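Local coordinates for protein anthranilate-CoA ligase (Stigmatella aurantiaca, PDB 4WV3) that belongs to the ANL clan of AMP-binding enzymes, with a main AMP-binding part followed by a smaller C-terminal domain of that family, at residues R207-F213 / V234-V239; I15-N19 / I229-G235; V366-S370 / Q389-L393. All blocks are in the same frame, centred on the assembly; numbering follows the deposited sequence.

Contact 1 (R207-F213 / V234-V239); sequences RESDRTF and VGASCV
Arg211 and Ser237 meet across two parallel strands, 211-214 and 237-239, which helix 221-234 connects as a beta-alpha-beta unit within a mixed sheet. The strand segments run at 25° to each other, and their backbones are joined by Thr212 N to Ser237 O (2.9 Å) and Val239 N to Thr212 O (2.7 Å). Arg211, Phe213, Ser237 and Val239 share one face of the sheet. The arginine chain leaves the backbone extended and then turns at chi3 (-59°), which swings NE round to Ser237 OG at 2.9 Å; the hydroxyl oxygen sits 17° out of the guanidinium plane. NH1 of the same group continues to Phe258 O, so the guanidinium is held at two of its nitrogens. Its aliphatic part slants across Val239, with Arg211 CG 3.9 Å from Val239 CG2. Phe213 turns an edge to the backbone of the same valine: Val239 O lies in the ring plane, 3.3 Å from Phe213 CD1. On the other face, Thr212 OG1 rests beside Cys238 CB and hydrogen-bonds Asn227 OD1 of the connecting helix, tying strand to crossover. Before the strands begin, the Ala236 methyl packs against the type I turn 207-210, with CB 3.3 Å from both Arg207 O and Asp210 O. Glu208 lays its CB against Val234 O, while its carboxylate forms a salt bridge with Lys26. Asp210 braces the turn from within: OD2, also paired with Arg288, receives Arg207 N on its anti side, tilted from the carboxylate plane, at 3.0 Å.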
ATOM      1  N   ARG A 207     -18.461  -8.083  -1.916  1.00 22.05           N
ATOM      2  CA  ARG A 207     -19.888  -8.116  -1.620  1.00 16.13           C
ATOM      3  C   ARG A 207     -20.142  -8.040  -0.116  1.00 17.03           C
ATOM      4  O   ARG A 207     -19.207  -8.085   0.683  1.00 17.00           O
ATOM      5  CB  ARG A 207     -20.531  -9.366  -2.227  1.00 16.00           C
ATOM      6  CG  ARG A 207     -19.807 -10.662  -1.905  1.00 21.84           C
ATOM      7  CD  ARG A 207     -19.953 -11.666  -3.038  1.00 21.94           C
ATOM      8  NE  ARG A 207     -19.316 -12.943  -2.728  1.00 24.41           N
ATOM      9  CZ  ARG A 207     -19.088 -13.901  -3.621  1.00 25.15           C
ATOM     10  NH1 ARG A 207     -19.438 -13.726  -4.889  1.00 24.36           N
ATOM     11  NH2 ARG A 207     -18.504 -15.032  -3.250  1.00 23.39           N
ATOM     12  N   GLU A 208     -21.412  -7.923   0.258  1.00 20.34           N
ATOM     13  CA  GLU A 208     -21.801  -7.727   1.653  1.00 26.05           C
ATOM     14  C   GLU A 208     -21.428  -8.909   2.552  1.00 26.34           C
ATOM     15  O   GLU A 208     -21.155  -8.735   3.742  1.00 23.05           O
ATOM     16  CB  GLU A 208     -23.304  -7.428   1.739  1.00 24.31           C
ATOM     17  CG  GLU A 208     -23.823  -7.136   3.139  1.00 31.43           C
ATOM     18  CD  GLU A 208     -24.369  -8.372   3.828  1.00 35.61           C
ATOM     19  OE1 GLU A 208     -24.625  -9.377   3.132  1.00 37.92           O
ATOM     20  OE2 GLU A 208     -24.543  -8.338   5.065  1.00 36.05           O
ATOM     21  N   SER A 209     -21.404 -10.108   1.979  1.00 24.72           N
ATOM     22  CA  SER A 209     -21.094 -11.313   2.741  1.00 16.06           C
ATOM     23  C   SER A 209     -19.594 -11.486   2.981  1.00 19.55           C
ATOM     24  O   SER A 209     -19.178 -12.358   3.742  1.00 23.46           O
ATOM     25  CB  SER A 209     -21.654 -12.549   2.036  1.00 11.90           C
ATOM     26  OG  SER A 209     -21.124 -12.671   0.728  1.00 20.34           O
ATOM     27  N   ASP A 210     -18.787 -10.653   2.330  1.00 16.42           N
ATOM     28  CA  ASP A 210     -17.334 -10.748   2.445  1.00 16.71           C
ATOM     29  C   ASP A 210     -16.797 -10.200   3.763  1.00 20.96           C
ATOM     30  O   ASP A 210     -17.488  -9.477   4.483  1.00 18.20           O
ATOM     31  CB  ASP A 210     -16.650 -10.028   1.279  1.00 16.57           C
ATOM     32  CG  ASP A 210     -16.568 -10.883   0.031  1.00 18.58           C
ATOM     33  OD1 ASP A 210     -16.363 -12.109   0.158  1.00 17.30           O
ATOM     34  OD2 ASP A 210     -16.706 -10.327  -1.078  1.00 17.30           O
ATOM     35  N   ARG A 211     -15.555 -10.562   4.068  1.00 20.22           N
ATOM     36  CA  ARG A 211     -14.844 -10.035   5.225  1.00 16.00           C
ATOM     37  C   ARG A 211     -13.372  -9.878   4.870  1.00 16.31           C
ATOM     38  O   ARG A 211     -12.687 -10.859   4.586  1.00 15.78           O
ATOM     39  CB  ARG A 211     -15.003 -10.961   6.428  1.00 15.00           C
ATOM     40  CG  ARG A 211     -14.167 -10.560   7.633  1.00 19.60           C
ATOM     41  CD  ARG A 211     -14.524 -11.406   8.841  1.00 20.67           C
ATOM     42  NE  ARG A 211     -15.936 -11.276   9.184  1.00 28.07           N
ATOM     43  CZ  ARG A 211     -16.548 -11.992  10.120  1.00 24.37           C
ATOM     44  NH1 ARG A 211     -15.873 -12.901  10.811  1.00 27.45           N
ATOM     45  NH2 ARG A 211     -17.838 -11.803  10.363  1.00 22.35           N
ATOM     46  N   THR A 212     -12.891  -8.640   4.880  1.00 14.18           N
ATOM     47  CA  THR A 212     -11.532  -8.350   4.439  1.00 12.83           C
ATOM     48  C   THR A 212     -10.511  -8.398   5.571  1.00 12.44           C
ATOM     49  O   THR A 212     -10.838  -8.164   6.735  1.00 11.48           O
ATOM     50  CB  THR A 212     -11.440  -6.968   3.761  1.00 12.84           C
ATOM     51  OG1 THR A 212     -11.881  -5.956   4.676  1.00  8.30           O
ATOM     52  CG2 THR A 212     -12.297  -6.928   2.505  1.00  9.57           C
ATOM     53  N   PHE A 213      -9.272  -8.709   5.210  1.00 14.85           N
ATOM     54  CA  PHE A 213      -8.150  -8.642   6.137  1.00 16.57           C
ATOM     55  C   PHE A 213      -6.869  -8.340   5.373  1.00 18.20           C
ATOM     56  O   PHE A 213      -6.419  -9.140   4.553  1.00 19.67           O
ATOM     57  CB  PHE A 213      -8.009  -9.942   6.930  1.00 17.32           C
ATOM     58  CG  PHE A 213      -6.728 -10.037   7.712  1.00 18.02           C
ATOM     59  CD1 PHE A 213      -6.341  -9.015   8.564  1.00 19.94           C
ATOM     60  CD2 PHE A 213      -5.916 -11.155   7.602  1.00 16.28           C
ATOM     61  CE1 PHE A 213      -5.162  -9.099   9.283  1.00 18.35           C
ATOM     62  CE2 PHE A 213      -4.737 -11.247   8.322  1.00 20.06           C
ATOM     63  CZ  PHE A 213      -4.360 -10.218   9.163  1.00 22.70           C
ATOM     64  N   VAL A 234     -19.728  -1.698   0.496  1.00 13.82           N
ATOM     65  CA  VAL A 234     -20.725  -2.696   0.124  1.00 16.78           C
ATOM     66  C   VAL A 234     -21.354  -3.376   1.339  1.00 18.88           C
ATOM     67  O   VAL A 234     -22.212  -4.246   1.196  1.00 22.14           O
ATOM     68  CB  VAL A 234     -20.135  -3.775  -0.807  1.00 13.42           C
ATOM     69  CG1 VAL A 234     -19.611  -3.142  -2.083  1.00 13.76           C
ATOM     70  CG2 VAL A 234     -19.037  -4.549  -0.098  1.00 16.66           C
ATOM     71  N   GLY A 235     -20.923  -2.979   2.532  1.00 17.23           N
ATOM     72  CA  GLY A 235     -21.487  -3.515   3.758  1.00 17.43           C
ATOM     73  C   GLY A 235     -20.711  -4.676   4.347  1.00 19.95           C
ATOM     74  O   GLY A 235     -21.132  -5.275   5.336  1.00 17.60           O
ATOM     75  N   ALA A 236     -19.574  -4.997   3.738  1.00 17.82           N
ATOM     76  CA  ALA A 236     -18.726  -6.076   4.229  1.00 15.26           C
ATOM     77  C   ALA A 236     -17.978  -5.653   5.490  1.00 16.93           C
ATOM     78  O   ALA A 236     -17.852  -4.462   5.778  1.00 15.99           O
ATOM     79  CB  ALA A 236     -17.747  -6.510   3.152  1.00 15.66           C
ATOM     80  N   SER A 237     -17.487  -6.634   6.240  1.00 14.85           N
ATOM     81  CA  SER A 237     -16.736  -6.365   7.460  1.00 16.51           C
ATOM     82  C   SER A 237     -15.234  -6.425   7.196  1.00 17.87           C
ATOM     83  O   SER A 237     -14.800  -6.901   6.146  1.00 14.99           O
ATOM     84  CB  SER A 237     -17.119  -7.362   8.554  1.00 13.62           C
ATOM     85  OG  SER A 237     -16.861  -8.692   8.142  1.00 18.78           O
ATOM     86  N   CYS A 238     -14.444  -5.940   8.150  1.00 15.73           N
ATOM     87  CA  CYS A 238     -12.990  -5.934   8.005  1.00 16.73           C
ATOM     88  C   CYS A 238     -12.282  -6.384   9.281  1.00 19.00           C
ATOM     89  O   CYS A 238     -12.841  -6.304  10.376  1.00 14.05           O
ATOM     90  CB  CYS A 238     -12.495  -4.547   7.591  1.00 14.12           C
ATOM     91  SG  CYS A 238     -12.776  -3.247   8.817  1.00 17.17           S
ATOM     92  N   VAL A 239     -11.047  -6.855   9.126  1.00 17.49           N
ATOM     93  CA  VAL A 239     -10.246  -7.321  10.252  1.00 19.97           C
ATOM     94  C   VAL A 239      -8.952  -6.517  10.357  1.00 15.69           C
ATOM     95  O   VAL A 239      -8.211  -6.392   9.383  1.00 14.84           O
ATOM     96  CB  VAL A 239      -9.907  -8.819  10.115  1.00 18.99           C
ATOM     97  CG1 VAL A 239      -9.073  -9.289  11.298  1.00 11.72           C
ATOM     98  CG2 VAL A 239     -11.182  -9.643   9.991  1.00 16.68           C
TER

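Contact 2 (I15-N19 / I229-G235); sequences ILERN and IFPWYVG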
ATOM      1  N   ILE A  15     -19.247   6.549   3.049  1.00 19.73           N
ATOM      2  CA  ILE A  15     -18.691   5.204   2.919  1.00 19.36           C
ATOM      3  C   ILE A  15     -19.132   4.343   4.100  1.00 21.75           C
ATOM      4  O   ILE A  15     -19.487   3.174   3.940  1.00 15.59           O
ATOM      5  CB  ILE A  15     -17.149   5.244   2.838  1.00 14.03           C
ATOM      6  CG1 ILE A  15     -16.701   5.888   1.524  1.00 15.69           C
ATOM      7  CG2 ILE A  15     -16.556   3.848   2.962  1.00 11.38           C
ATOM      8  CD1 ILE A  15     -17.083   5.093   0.294  1.00 14.21           C
ATOM      9  N   LEU A  16     -19.127   4.948   5.283  1.00 19.23           N
ATOM     10  CA  LEU A  16     -19.624   4.301   6.488  1.00 19.86           C
ATOM     11  C   LEU A  16     -21.137   4.458   6.615  1.00 17.53           C
ATOM     12  O   LEU A  16     -21.843   3.506   6.942  1.00 20.75           O
ATOM     13  CB  LEU A  16     -18.938   4.895   7.720  1.00 19.20           C
ATOM     14  CG  LEU A  16     -19.639   4.714   9.069  1.00 20.15           C
ATOM     15  CD1 LEU A  16     -19.665   3.249   9.489  1.00 16.74           C
ATOM     16  CD2 LEU A  16     -18.979   5.576  10.138  1.00 14.97           C
ATOM     17  N   GLU A  17     -21.629   5.663   6.344  1.00 15.52           N
ATOM     18  CA  GLU A  17     -23.021   6.005   6.626  1.00 19.44           C
ATOM     19  C   GLU A  17     -24.036   5.545   5.577  1.00 23.34           C
ATOM     20  O   GLU A  17     -25.239   5.751   5.746  1.00 26.12           O
ATOM     21  CB  GLU A  17     -23.162   7.508   6.888  1.00 18.33           C
ATOM     22  CG  GLU A  17     -22.442   7.975   8.144  1.00 16.18           C
ATOM     23  CD  GLU A  17     -22.730   9.424   8.482  1.00 22.15           C
ATOM     24  OE1 GLU A  17     -23.502  10.070   7.741  1.00 28.53           O
ATOM     25  OE2 GLU A  17     -22.185   9.917   9.492  1.00 17.37           O
ATOM     26  N   ARG A  18     -23.563   4.921   4.502  1.00 21.32           N
ATOM     27  CA  ARG A  18     -24.472   4.347   3.511  1.00 21.45           C
ATOM     28  C   ARG A  18     -24.978   2.995   4.000  1.00 21.52           C
ATOM     29  O   ARG A  18     -25.840   2.377   3.375  1.00 30.11           O
ATOM     30  CB  ARG A  18     -23.791   4.203   2.146  1.00 15.66           C
ATOM     31  CG  ARG A  18     -22.667   3.180   2.117  1.00 16.73           C
ATOM     32  CD  ARG A  18     -21.785   3.342   0.886  1.00 17.29           C
ATOM     33  NE  ARG A  18     -22.431   2.892  -0.345  1.00 19.94           N
ATOM     34  CZ  ARG A  18     -23.005   3.699  -1.230  1.00 18.41           C
ATOM     35  NH1 ARG A  18     -23.020   5.010  -1.025  1.00 25.53           N
ATOM     36  NH2 ARG A  18     -23.566   3.198  -2.323  1.00 15.29           N
ATOM     37  N   ASN A  19     -24.433   2.543   5.125  1.00 19.46           N
ATOM     38  CA  ASN A  19     -24.836   1.281   5.734  1.00 28.18           C
ATOM     39  C   ASN A  19     -25.862   1.481   6.839  1.00 25.45           C
ATOM     40  O   ASN A  19     -26.543   0.541   7.246  1.00 26.16           O
ATOM     41  CB  ASN A  19     -23.618   0.547   6.295  1.00 24.30           C
ATOM     42  CG  ASN A  19     -22.620   0.178   5.224  1.00 21.93           C
ATOM     43  OD1 ASN A  19     -22.832  -0.766   4.465  1.00 22.88           O
ATOM     44  ND2 ASN A  19     -21.521   0.920   5.155  1.00 24.45           N
ATOM     45  N   ILE A 229     -12.320   1.091   3.339  1.00 14.60           N
ATOM     46  CA  ILE A 229     -13.163   1.858   2.430  1.00 14.97           C
ATOM     47  C   ILE A 229     -13.948   0.963   1.476  1.00 14.96           C
ATOM     48  O   ILE A 229     -15.156   1.133   1.305  1.00 16.93           O
ATOM     49  CB  ILE A 229     -12.331   2.865   1.613  1.00 13.14           C
ATOM     50  CG1 ILE A 229     -11.519   3.763   2.547  1.00 15.47           C
ATOM     51  CG2 ILE A 229     -13.232   3.697   0.712  1.00 10.60           C
ATOM     52  CD1 ILE A 229     -12.364   4.530   3.544  1.00 11.67           C
ATOM     53  N   PHE A 230     -13.259   0.006   0.865  1.00 12.16           N
ATOM     54  CA  PHE A 230     -13.892  -0.886  -0.106  1.00 15.63           C
ATOM     55  C   PHE A 230     -14.933  -1.840   0.510  1.00 16.96           C
ATOM     56  O   PHE A 230     -16.048  -1.936  -0.004  1.00 17.11           O
ATOM     57  CB  PHE A 230     -12.852  -1.668  -0.930  1.00 16.99           C
ATOM     58  CG  PHE A 230     -11.893  -0.800  -1.709  1.00 18.86           C
ATOM     59  CD1 PHE A 230     -12.063   0.575  -1.787  1.00 15.08           C
ATOM     60  CD2 PHE A 230     -10.818  -1.368  -2.373  1.00 19.15           C
ATOM     61  CE1 PHE A 230     -11.181   1.362  -2.504  1.00 13.02           C
ATOM     62  CE2 PHE A 230      -9.932  -0.586  -3.093  1.00 17.74           C
ATOM     63  CZ  PHE A 230     -10.115   0.782  -3.158  1.00 15.71           C
ATOM     64  N   PRO A 231     -14.583  -2.552   1.603  1.00 19.36           N
ATOM     65  CA  PRO A 231     -15.591  -3.468   2.153  1.00 20.00           C
ATOM     66  C   PRO A 231     -16.796  -2.755   2.767  1.00 17.48           C
ATOM     67  O   PRO A 231     -17.916  -3.244   2.634  1.00 20.88           O
ATOM     68  CB  PRO A 231     -14.821  -4.227   3.240  1.00 17.32           C
ATOM     69  CG  PRO A 231     -13.703  -3.322   3.615  1.00 12.56           C
ATOM     70  CD  PRO A 231     -13.307  -2.652   2.337  1.00 13.50           C
ATOM     71  N   TRP A 232     -16.572  -1.623   3.426  1.00 17.99           N
ATOM     72  CA  TRP A 232     -17.666  -0.887   4.053  1.00 21.79           C
ATOM     73  C   TRP A 232     -18.569  -0.225   3.015  1.00 21.83           C
ATOM     74  O   TRP A 232     -19.721   0.104   3.299  1.00 15.03           O
ATOM     75  CB  TRP A 232     -17.136   0.150   5.046  1.00 19.67           C
ATOM     76  CG  TRP A 232     -16.684  -0.449   6.344  1.00 21.27           C
ATOM     77  CD1 TRP A 232     -16.467  -1.771   6.605  1.00 18.39           C
ATOM     78  CD2 TRP A 232     -16.409   0.249   7.565  1.00 17.56           C
ATOM     79  NE1 TRP A 232     -16.067  -1.938   7.908  1.00 20.13           N
ATOM     80  CE2 TRP A 232     -16.025  -0.713   8.520  1.00 16.33           C
ATOM     81  CE3 TRP A 232     -16.449   1.596   7.943  1.00 16.26           C
ATOM     82  CZ2 TRP A 232     -15.681  -0.374   9.826  1.00 13.41           C
ATOM     83  CZ3 TRP A 232     -16.107   1.930   9.241  1.00 17.67           C
ATOM     84  CH2 TRP A 232     -15.730   0.948  10.167  1.00 12.00           C
ATOM     85  N   TYR A 233     -18.037  -0.036   1.814  1.00 18.19           N
ATOM     86  CA  TYR A 233     -18.801   0.540   0.714  1.00 19.00           C
ATOM     87  C   TYR A 233     -19.925  -0.399   0.280  1.00 17.79           C
ATOM     88  O   TYR A 233     -20.954   0.044  -0.232  1.00 17.51           O
ATOM     89  CB  TYR A 233     -17.876   0.852  -0.464  1.00 16.27           C
ATOM     90  CG  TYR A 233     -18.572   1.432  -1.675  1.00 15.92           C
ATOM     91  CD1 TYR A 233     -19.022   2.746  -1.679  1.00 12.47           C
ATOM     92  CD2 TYR A 233     -18.765   0.670  -2.820  1.00 16.17           C
ATOM     93  CE1 TYR A 233     -19.654   3.280  -2.787  1.00 12.76           C
ATOM     94  CE2 TYR A 233     -19.395   1.195  -3.930  1.00 15.97           C
ATOM     95  CZ  TYR A 233     -19.837   2.500  -3.910  1.00 15.48           C
ATOM     96  OH  TYR A 233     -20.465   3.023  -5.017  1.00 19.83           O
ATOM     97  N   VAL A 234     -19.728  -1.698   0.496  1.00 13.82           N
ATOM     98  CA  VAL A 234     -20.725  -2.696   0.124  1.00 16.78           C
ATOM     99  C   VAL A 234     -21.354  -3.376   1.339  1.00 18.88           C
ATOM    100  O   VAL A 234     -22.212  -4.246   1.196  1.00 22.14           O
ATOM    101  CB  VAL A 234     -20.135  -3.775  -0.807  1.00 13.42           C
ATOM    102  CG1 VAL A 234     -19.611  -3.142  -2.083  1.00 13.76           C
ATOM    103  CG2 VAL A 234     -19.037  -4.549  -0.098  1.00 16.66           C
ATOM    104  N   GLY A 235     -20.923  -2.979   2.532  1.00 17.23           N
ATOM    105  CA  GLY A 235     -21.487  -3.515   3.758  1.00 17.43           C
ATOM    106  C   GLY A 235     -20.711  -4.676   4.347  1.00 19.95           C
ATOM    107  O   GLY A 235     -21.132  -5.275   5.336  1.00 17.60           O
TER
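Ile15 and Tyr233 bring the short helix 14-17 against the last turn of helix 221-234, their CA atoms 5.2 Å apart, where a Schellman motif with Gly235 at C-prime (positive phi) closes the longer helix. The Ile15 side chain crosses that of Ile229 at about a right angle, CG2 to CG2 4.0 Å, and its CD1 end reaches Tyr233 CD1 at 3.6 Å. Leu16 instead runs alongside Trp232, pointing the same way, with CD1 3.8 Å from Trp232 CZ3. Phe78 of helix 71-83 adds to this apolar layer. Arg18 bends at chi3 (-73°) and turns its guanidinium nearly parallel to the Tyr233 ring, the planes 15° apart, with Tyr233 CE1 over the centre of one guanidinium face. Its NE donates to Tyr233 O at 3.2 Å, on a lone pair, while NH1 forms a salt bridge with Asp14. Asn19 ND2 gives a nearly straight bond to Trp232 O (2.7 Å), lying in the planes of both amide and carbonyl, and a second to Leu16 O at 3.2 Å. One side-chain amide thus bonds carbonyls of both segments. Trp232 O otherwise takes just a weak bond from Gly235 N within its own segment, so polar side chains help finish the helix end.

Contact 3 (V366-S370 / Q389-L393); sequences VLLRS and QGEWL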
ATOM      1  N   VAL A 366       4.583   4.387 -17.998  1.00 16.29           N
ATOM      2  CA  VAL A 366       3.154   4.283 -17.729  1.00 17.24           C
ATOM      3  C   VAL A 366       2.493   5.639 -17.505  1.00 16.59           C
ATOM      4  O   VAL A 366       2.872   6.385 -16.603  1.00 21.24           O
ATOM      5  CB  VAL A 366       2.876   3.391 -16.506  1.00 17.33           C
ATOM      6  CG1 VAL A 366       1.403   3.446 -16.131  1.00 22.27           C
ATOM      7  CG2 VAL A 366       3.301   1.969 -16.792  1.00 14.21           C
ATOM      8  N   LEU A 367       1.504   5.948 -18.336  1.00 17.90           N
ATOM      9  CA  LEU A 367       0.675   7.130 -18.137  1.00 19.27           C
ATOM     10  C   LEU A 367      -0.756   6.709 -17.821  1.00 19.47           C
ATOM     11  O   LEU A 367      -1.391   5.991 -18.593  1.00 15.29           O
ATOM     12  CB  LEU A 367       0.714   8.041 -19.365  1.00 18.67           C
ATOM     13  CG  LEU A 367       1.979   8.885 -19.525  1.00 18.27           C
ATOM     14  CD1 LEU A 367       1.925   9.710 -20.800  1.00 11.96           C
ATOM     15  CD2 LEU A 367       2.172   9.783 -18.312  1.00 15.58           C
ATOM     16  N   LEU A 368      -1.253   7.156 -16.673  1.00 19.68           N
ATOM     17  CA  LEU A 368      -2.575   6.764 -16.204  1.00 13.52           C
ATOM     18  C   LEU A 368      -3.584   7.902 -16.316  1.00 16.34           C
ATOM     19  O   LEU A 368      -3.310   9.033 -15.916  1.00 16.39           O
ATOM     20  CB  LEU A 368      -2.496   6.278 -14.755  1.00 12.11           C
ATOM     21  CG  LEU A 368      -3.821   6.067 -14.021  1.00 14.91           C
ATOM     22  CD1 LEU A 368      -4.651   4.984 -14.696  1.00 12.95           C
ATOM     23  CD2 LEU A 368      -3.570   5.731 -12.560  1.00 13.08           C
ATOM     24  N   ARG A 369      -4.753   7.588 -16.866  1.00 15.95           N
ATOM     25  CA  ARG A 369      -5.845   8.547 -16.951  1.00 14.00           C
ATOM     26  C   ARG A 369      -6.936   8.141 -15.967  1.00 15.61           C
ATOM     27  O   ARG A 369      -7.554   7.088 -16.114  1.00 18.85           O
ATOM     28  CB  ARG A 369      -6.392   8.595 -18.376  1.00 19.93           C
ATOM     29  CG  ARG A 369      -7.442   9.662 -18.619  1.00 23.11           C
ATOM     30  CD  ARG A 369      -7.739   9.778 -20.103  1.00 25.12           C
ATOM     31  NE  ARG A 369      -8.691  10.843 -20.399  1.00 37.41           N
ATOM     32  CZ  ARG A 369      -8.977  11.264 -21.627  1.00 57.49           C
ATOM     33  NH1 ARG A 369      -8.378  10.714 -22.674  1.00 54.88           N
ATOM     34  NH2 ARG A 369      -9.858  12.238 -21.807  1.00 61.04           N
ATOM     35  N   SER A 370      -7.165   8.980 -14.962  1.00 17.81           N
ATOM     36  CA  SER A 370      -8.040   8.616 -13.853  1.00 13.07           C
ATOM     37  C   SER A 370      -8.810   9.800 -13.279  1.00 16.02           C
ATOM     38  O   SER A 370      -8.335  10.935 -13.303  1.00 19.26           O
ATOM     39  CB  SER A 370      -7.216   7.965 -12.741  1.00 16.16           C
ATOM     40  OG  SER A 370      -7.919   7.970 -11.511  1.00 16.38           O
ATOM     41  N   GLN A 389       0.634  15.123 -15.294  1.00 15.92           N
ATOM     42  CA  GLN A 389       0.697  15.729 -16.619  1.00 13.90           C
ATOM     43  C   GLN A 389      -0.680  15.848 -17.261  1.00 15.75           C
ATOM     44  O   GLN A 389      -1.007  15.114 -18.193  1.00 18.70           O
ATOM     45  CB  GLN A 389       1.631  14.924 -17.523  1.00 17.74           C
ATOM     46  CG  GLN A 389       3.019  14.720 -16.944  1.00 13.64           C
ATOM     47  CD  GLN A 389       3.869  13.793 -17.790  1.00 22.11           C
ATOM     48  OE1 GLN A 389       3.496  13.441 -18.908  1.00 22.81           O
ATOM     49  NE2 GLN A 389       5.015  13.387 -17.255  1.00 22.64           N
ATOM     50  N   GLY A 390      -1.480  16.782 -16.758  1.00 17.51           N
ATOM     51  CA  GLY A 390      -2.816  17.004 -17.278  1.00 18.08           C
ATOM     52  C   GLY A 390      -3.759  15.869 -16.931  1.00 17.50           C
ATOM     53  O   GLY A 390      -3.964  15.561 -15.757  1.00 19.77           O
ATOM     54  N   GLU A 391      -4.334  15.247 -17.955  1.00 16.94           N
ATOM     55  CA  GLU A 391      -5.229  14.113 -17.752  1.00 22.27           C
ATOM     56  C   GLU A 391      -4.456  12.820 -17.530  1.00 20.08           C
ATOM     57  O   GLU A 391      -5.041  11.787 -17.203  1.00 14.27           O
ATOM     58  CB  GLU A 391      -6.173  13.939 -18.943  1.00 20.20           C
ATOM     59  CG  GLU A 391      -7.279  14.973 -19.034  1.00 25.69           C
ATOM     60  CD  GLU A 391      -8.380  14.554 -19.988  1.00 42.37           C
ATOM     61  OE1 GLU A 391      -8.393  15.041 -21.138  1.00 49.68           O
ATOM     62  OE2 GLU A 391      -9.233  13.734 -19.587  1.00 42.62           O
ATOM     63  N   TRP A 392      -3.141  12.880 -17.713  1.00 16.35           N
ATOM     64  CA  TRP A 392      -2.303  11.694 -17.590  1.00 15.19           C
ATOM     65  C   TRP A 392      -1.410  11.730 -16.353  1.00 15.51           C
ATOM     66  O   TRP A 392      -0.790  12.748 -16.047  1.00 16.49           O
ATOM     67  CB  TRP A 392      -1.462  11.498 -18.852  1.00 15.39           C
ATOM     68  CG  TRP A 392      -2.291  11.230 -20.064  1.00 13.87           C
ATOM     69  CD1 TRP A 392      -2.644  12.125 -21.030  1.00 22.84           C
ATOM     70  CD2 TRP A 392      -2.887   9.982 -20.436  1.00 16.96           C
ATOM     71  NE1 TRP A 392      -3.418  11.511 -21.985  1.00 24.57           N
ATOM     72  CE2 TRP A 392      -3.582  10.195 -21.643  1.00 22.26           C
ATOM     73  CE3 TRP A 392      -2.897   8.705 -19.868  1.00 18.57           C
ATOM     74  CZ2 TRP A 392      -4.280   9.178 -22.292  1.00 16.94           C
ATOM     75  CZ3 TRP A 392      -3.591   7.697 -20.513  1.00 17.42           C
ATOM     76  CH2 TRP A 392      -4.272   7.939 -21.712  1.00 18.53           C
ATOM     77  N   LEU A 393      -1.356  10.603 -15.651  1.00 15.77           N
ATOM     78  CA  LEU A 393      -0.562  10.484 -14.434  1.00 14.73           C
ATOM     79  C   LEU A 393       0.662   9.604 -14.662  1.00 19.78           C
ATOM     80  O   LEU A 393       0.537   8.440 -15.043  1.00 19.73           O
ATOM     81  CB  LEU A 393      -1.413   9.903 -13.306  1.00 14.08           C
ATOM     82  CG  LEU A 393      -0.695   9.612 -11.987  1.00 17.23           C
ATOM     83  CD1 LEU A 393      -0.203  10.901 -11.357  1.00 15.17           C
ATOM     84  CD2 LEU A 393      -1.606   8.858 -11.030  1.00 13.39           C
TER
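Leu368 and Leu393 exchange both backbone bonds of an antiparallel hydrogen-bonded pair: Leu368 N donates to Leu393 O at 2.7 Å, and Leu393 N returns the bond to Leu368 O. Their side chains lie side by side on one face, CD2 to CD2 4.0 Å. Next to them, Leu367 and Arg369 use their backbone groups in the opposite direction, bonding Lys349 and Glu347 of strand 347-351. Strand 364-369 is therefore held from two sides within an antiparallel sheet, and strand 392-401 enters that sheet through a type II' turn, Gln389 to Trp392, with Gly390 at positive phi. Inside the turn, Trp392 N bonds Gln389 O at 3.1 Å, and a weaker bond runs back from Gln389 N to Trp392 O. The Gln389 side chain donates through NE2 to Gln386 O. Arg369 stretches out from CG to NE across the Trp392 ring; its CB makes a CH-pi contact over one face, 3.9 Å from the centroid of the six-membered ring. Lys349 supplies a cation-pi partner to the same indole. Beyond the ring, Arg369 NH2 forms a salt bridge with Glu391 OE2 at 2.7 Å, but the guanidinium and carboxylate planes stand 84° apart and the hydrogen bond is bent and weak.

How the contacts relate
Contacts 1 and 2 are neighbours, their centres about 9 Å apart, and they share Val234 and Gly235 at the end of helix 221-234. One follows that helix into the mixed sheet as strand 237-239; the other packs its last turn against helix 14-17. Their segments alternate along the chain, so the sequence near the N-terminus is stitched to a crossover formed some 200 residues later. Contact 3 comes afterwards in sequence, in a separate antiparallel sheet, its centre about 31 Å from that of contact 1 and 28 Å from that of contact 2. It is nearer the bound 5'-O-[(S)-[(2-aminobenzoyl)oxy](hydroxy)phosphoryl]adenosine, about 8 Å from the Val366 side chain, whereas the side chains of Ile229 and Thr212 lie about 11 and 13 Å from it.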